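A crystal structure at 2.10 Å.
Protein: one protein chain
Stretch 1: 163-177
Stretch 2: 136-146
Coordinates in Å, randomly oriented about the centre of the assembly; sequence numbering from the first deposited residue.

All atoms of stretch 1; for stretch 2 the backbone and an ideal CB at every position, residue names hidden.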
# COMPACT_ATOMS: atom_id res chain seq x y z
N SER A 163 -15.97 -2.74 6.43
CA SER A 163 -16.93 -1.72 6.84
C SER A 163 -16.23 -0.39 7.11
O SER A 163 -16.73 0.65 6.70
CB SER A 163 -17.72 -2.17 8.07
OG SER A 163 -16.90 -2.20 9.22
N GLU A 164 -15.07 -0.40 7.77
CA GLU A 164 -14.39 0.87 8.01
C GLU A 164 -13.92 1.46 6.68
O GLU A 164 -13.99 2.68 6.46
CB GLU A 164 -13.18 0.72 8.94
CG GLU A 164 -12.63 2.08 9.38
CD GLU A 164 -11.38 2.02 10.24
OE1 GLU A 164 -11.02 3.07 10.82
OE2 GLU A 164 -10.75 0.94 10.33
N LYS A 165 -13.46 0.60 5.79
CA LYS A 165 -12.97 1.03 4.48
C LYS A 165 -14.06 1.73 3.67
O LYS A 165 -13.86 2.81 3.13
CB LYS A 165 -12.45 -0.18 3.69
CG LYS A 165 -11.00 -0.04 3.22
CD LYS A 165 -10.01 -0.50 4.27
CE LYS A 165 -9.88 -2.02 4.29
NZ LYS A 165 -9.03 -2.55 3.18
N ASN A 166 -15.23 1.09 3.58
CA ASN A 166 -16.32 1.66 2.82
C ASN A 166 -16.96 2.87 3.50
O ASN A 166 -17.50 3.75 2.83
CB ASN A 166 -17.33 0.57 2.50
CG ASN A 166 -16.85 -0.35 1.39
OD1 ASN A 166 -17.01 -0.04 0.20
ND2 ASN A 166 -16.22 -1.46 1.76
N ALA A 167 -16.91 2.91 4.83
CA ALA A 167 -17.46 4.06 5.54
C ALA A 167 -16.57 5.25 5.20
O ALA A 167 -17.05 6.37 5.02
CB ALA A 167 -17.46 3.81 7.04
N PHE A 168 -15.27 4.99 5.09
CA PHE A 168 -14.29 6.02 4.77
C PHE A 168 -14.57 6.50 3.35
O PHE A 168 -14.53 7.70 3.07
CB PHE A 168 -12.88 5.43 4.89
CG PHE A 168 -11.77 6.46 4.88
CD1 PHE A 168 -11.14 6.81 3.69
CD2 PHE A 168 -11.36 7.06 6.06
CE1 PHE A 168 -10.09 7.75 3.68
CE2 PHE A 168 -10.32 7.99 6.07
CZ PHE A 168 -9.68 8.33 4.87
N CYS A 169 -14.87 5.56 2.46
CA CYS A 169 -15.17 5.87 1.07
C CYS A 169 -16.39 6.78 0.99
O CYS A 169 -16.42 7.76 0.25
CB CYS A 169 -15.45 4.58 0.29
SG CYS A 169 -16.02 4.84 -1.43
N MET A 170 -17.41 6.44 1.76
CA MET A 170 -18.65 7.19 1.77
C MET A 170 -18.46 8.60 2.32
O MET A 170 -19.11 9.55 1.88
CB MET A 170 -19.71 6.44 2.57
CG MET A 170 -21.07 6.48 1.93
SD MET A 170 -21.29 5.29 0.59
CE MET A 170 -20.08 5.81 -0.62
N ALA A 171 -17.56 8.73 3.28
CA ALA A 171 -17.30 10.02 3.90
C ALA A 171 -16.52 11.00 3.03
O ALA A 171 -16.86 12.19 2.98
CB ALA A 171 -16.56 9.82 5.22
N PHE A 172 -15.48 10.53 2.34
CA PHE A 172 -14.64 11.42 1.54
C PHE A 172 -14.70 11.27 0.02
O PHE A 172 -13.89 11.86 -0.69
CB PHE A 172 -13.18 11.28 1.97
CG PHE A 172 -12.95 11.52 3.43
CD1 PHE A 172 -12.89 10.45 4.33
CD2 PHE A 172 -12.81 12.82 3.93
CE1 PHE A 172 -12.69 10.67 5.69
CE2 PHE A 172 -12.61 13.05 5.29
CZ PHE A 172 -12.55 11.97 6.17
N ASP A 173 -15.66 10.50 -0.49
CA ASP A 173 -15.76 10.26 -1.92
C ASP A 173 -15.34 11.37 -2.89
O ASP A 173 -14.40 11.18 -3.66
CB ASP A 173 -17.16 9.77 -2.30
CG ASP A 173 -17.24 9.33 -3.76
OD1 ASP A 173 -18.30 8.84 -4.19
OD2 ASP A 173 -16.23 9.46 -4.48
N GLY A 174 -15.99 12.51 -2.88
CA GLY A 174 -15.57 13.52 -3.85
C GLY A 174 -14.55 14.53 -3.38
O GLY A 174 -14.05 15.32 -4.18
N TYR A 175 -14.22 14.51 -2.09
CA TYR A 175 -13.27 15.46 -1.52
C TYR A 175 -11.81 15.11 -1.74
O TYR A 175 -10.92 15.87 -1.36
CB TYR A 175 -13.55 15.59 -0.02
CG TYR A 175 -14.88 16.23 0.27
CD1 TYR A 175 -14.97 17.59 0.57
CD2 TYR A 175 -16.06 15.49 0.19
CE1 TYR A 175 -16.20 18.20 0.79
CE2 TYR A 175 -17.30 16.09 0.41
CZ TYR A 175 -17.36 17.45 0.71
OH TYR A 175 -18.57 18.06 0.91
N VAL A 176 -11.57 13.96 -2.36
CA VAL A 176 -10.21 13.50 -2.65
C VAL A 176 -10.17 12.83 -4.02
O VAL A 176 -11.22 12.50 -4.58
CB VAL A 176 -9.74 12.52 -1.53
CG1 VAL A 176 -8.72 11.55 -2.06
CG2 VAL A 176 -9.15 13.32 -0.37
N THR A 177 -8.97 12.66 -4.56
CA THR A 177 -8.82 12.04 -5.87
C THR A 177 -8.97 10.52 -5.79
O THR A 177 -9.73 9.93 -6.55
CB THR A 177 -7.44 12.36 -6.49
OG1 THR A 177 -7.22 13.78 -6.46
CG2 THR A 177 -7.38 11.88 -7.94
N UNK A 136 -8.11 9.64 15.35
CA UNK A 136 -9.15 9.27 14.38
C UNK A 136 -8.81 9.64 12.93
O UNK A 136 -8.60 10.81 12.63
CB UNK A 136 -10.47 9.94 14.77
N UNK A 137 -8.79 8.65 12.02
CA UNK A 137 -8.48 8.83 10.60
C UNK A 137 -9.46 9.78 9.91
O UNK A 137 -9.07 10.64 9.12
CB UNK A 137 -8.49 7.48 9.89
N UNK A 138 -10.74 9.60 10.21
CA UNK A 138 -11.80 10.43 9.63
C UNK A 138 -11.59 11.90 10.00
O UNK A 138 -11.58 12.77 9.13
CB UNK A 138 -13.17 9.95 10.10
N UNK A 139 -11.41 12.16 11.29
CA UNK A 139 -11.20 13.53 11.74
C UNK A 139 -9.90 14.11 11.19
O UNK A 139 -9.89 15.23 10.69
CB UNK A 139 -11.19 13.59 13.27
N UNK A 140 -8.82 13.35 11.27
CA UNK A 140 -7.53 13.83 10.77
C UNK A 140 -7.56 14.23 9.30
O UNK A 140 -7.09 15.31 8.95
CB UNK A 140 -6.47 12.75 10.98
N UNK A 141 -8.09 13.36 8.45
CA UNK A 141 -8.13 13.65 7.02
C UNK A 141 -9.07 14.82 6.72
O UNK A 141 -8.80 15.61 5.81
CB UNK A 141 -8.57 12.41 6.24
N UNK A 142 -10.15 14.94 7.48
CA UNK A 142 -11.11 16.02 7.30
C UNK A 142 -10.41 17.36 7.51
O UNK A 142 -10.50 18.26 6.67
CB UNK A 142 -12.29 15.87 8.26
N UNK A 143 -9.70 17.49 8.63
CA UNK A 143 -8.97 18.71 8.94
C UNK A 143 -7.95 19.04 7.85
O UNK A 143 -7.79 20.20 7.47
CB UNK A 143 -8.27 18.58 10.29
N UNK A 144 -7.25 18.02 7.37
CA UNK A 144 -6.25 18.23 6.33
C UNK A 144 -6.95 18.74 5.07
O UNK A 144 -6.46 19.67 4.43
CB UNK A 144 -5.47 16.94 6.04
N UNK A 145 -8.08 18.14 4.73
CA UNK A 145 -8.83 18.55 3.54
C UNK A 145 -9.23 20.02 3.62
O UNK A 145 -9.10 20.77 2.64
CB UNK A 145 -10.08 17.68 3.37
N UNK A 146 -9.71 20.43 4.79
CA UNK A 146 -10.14 21.81 4.99
C UNK A 146 -9.00 22.81 4.85
O UNK A 146 -9.22 24.01 4.77
CB UNK A 146 -10.78 21.96 6.37

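Position 136 lies just before the first turn of a helix, with phi/psi of -63/122 and its CB beyond the reach of stretch 1. Such an N-cap position favours Ser, Thr, Asp or Asn, whose short polar side chains can turn back to the free amides of the first turn. The deposited residue is Asn136, which makes no contact with stretch 1.

At position 137 the helix begins, and CA-to-CB points toward stretch 1, with the ideal CB 4.3 Å from Phe168 CE2. A compact apolar residue would suit: Ala, Val, or Pro, which the first turn tolerates because its nitrogen need not donate there and whose phi of -60° fits this backbone. It is Pro137; its CB lies 4.3 Å from Phe168 CE2, and its CG 4.2 Å from Glu164 OE1.

At 138 the CB points sideways, 4.5 Å from Phe172 CZ, yet beside it the helix of stretch 1 offers a hollow lined by Ala167, Phe168, Ala171 and Phe172. The two alanines leave room for something long and apolar: Leu, Met or Phe. The residue is Phe138, and with chi1 at -70° (m) its ring enters the hollow as a knob. Phe168 turns its edge toward the face of this ring, centroids 5.3 Å apart and planes at 65°, while Ala171 CB meets the ring's edge, 4.1 Å from Phe138 CE1. No other residue of stretch 2 has so much area covered by stretch 1.

Positions 139 and 140 have nothing of stretch 1 within 5.5 Å of their ideal CBs, so this contact constrains neither. Lys139 points away and is extended; Val140 points sideways.

Position 141, one turn beyond 137, points its CB toward stretch 1, 4.0 Å from Phe172 CZ and 4.4 Å from Phe168 CZ. Close to two aromatic rings, a branched or flexible aliphatic such as Leu, Ile or Met would suit. Leu141 places CD1 over one face of the Phe172 ring, 3.5 Å from its centroid, in a CH-pi contact; its CG packs 4.3 Å from Phe168 CZ.

At 142 the CB points sideways, 4.1 Å from Phe172 CE2, while space beyond is free of stretch 1. A long side chain can set its first carbons against the ring near CE2 and carry a polar end outward, so Lys, Arg, Gln or Glu would suit. Lys142 does this: CB lies 4.1 Å from Phe172 CE2, and the chain's end leads away.

Positions 143 and 144 are out of reach of stretch 1 and set no requirement here; they are Glu143, poorly ordered, and Leu144.

Position 145 again points toward stretch 1, its CB 5.1 Å from Tyr175 O, with Val176 CG2 a little farther off, at 5.8 Å. A medium aliphatic, Leu, Ile or Met, can bridge that distance. Ile145 does so: CD1 lies 3.5 Å from Val176 CG2, and CG2 lies 4.4 Å from Tyr175 CB.

At 146 the CB points sideways without a neighbour in stretch 1, leaving many types possible; Leu146 makes no contact.

Stretch 2, residues 136-146: NPFKVLKELIL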
# COMPACT_ATOMS: atom_id res chain seq x y z
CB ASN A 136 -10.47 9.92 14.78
CG ASN A 136 -11.66 9.27 14.08
OD1 ASN A 136 -12.34 8.42 14.65
ND2 ASN A 136 -11.89 9.66 12.83
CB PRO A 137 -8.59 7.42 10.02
CG PRO A 137 -8.59 6.52 11.21
CD PRO A 137 -9.30 7.29 12.26
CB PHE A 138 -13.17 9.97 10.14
CG PHE A 138 -13.61 8.63 9.60
CD1 PHE A 138 -14.46 8.56 8.50
CD2 PHE A 138 -13.15 7.45 10.17
CE1 PHE A 138 -14.84 7.32 7.97
CE2 PHE A 138 -13.53 6.21 9.65
CZ PHE A 138 -14.37 6.15 8.55
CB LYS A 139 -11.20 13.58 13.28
CG LYS A 139 -12.50 13.04 13.87
CD LYS A 139 -12.60 13.27 15.36
CE LYS A 139 -13.92 12.73 15.88
NZ LYS A 139 -14.10 12.99 17.33
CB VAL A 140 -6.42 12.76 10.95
CG1 VAL A 140 -5.15 13.18 10.21
CG2 VAL A 140 -6.12 12.58 12.43
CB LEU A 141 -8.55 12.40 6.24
CG LEU A 141 -8.41 12.43 4.71
CD1 LEU A 141 -9.61 13.08 4.09
CD2 LEU A 141 -7.13 13.16 4.30
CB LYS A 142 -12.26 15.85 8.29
CG LYS A 142 -13.60 16.43 7.83
CD LYS A 142 -13.76 17.87 8.23
CE LYS A 142 -15.17 18.37 7.90
NZ LYS A 142 -16.26 17.60 8.58
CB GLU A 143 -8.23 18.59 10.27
CG GLU A 143 -9.07 18.88 11.48
CD GLU A 143 -8.25 19.44 12.62
OE1 GLU A 143 -8.83 19.76 13.68
OE2 GLU A 143 -7.01 19.58 12.45
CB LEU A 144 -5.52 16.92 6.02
CG LEU A 144 -4.33 17.01 5.07
CD1 LEU A 144 -3.22 17.85 5.71
CD2 LEU A 144 -3.81 15.62 4.76
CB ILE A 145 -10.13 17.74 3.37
CG1 ILE A 145 -9.82 16.26 3.15
CG2 ILE A 145 -10.94 18.29 2.19
CD1 ILE A 145 -9.06 15.96 1.90
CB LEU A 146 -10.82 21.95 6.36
CG LEU A 146 -12.09 21.10 6.52
CD1 LEU A 146 -12.64 21.23 7.93
CD2 LEU A 146 -13.12 21.55 5.50
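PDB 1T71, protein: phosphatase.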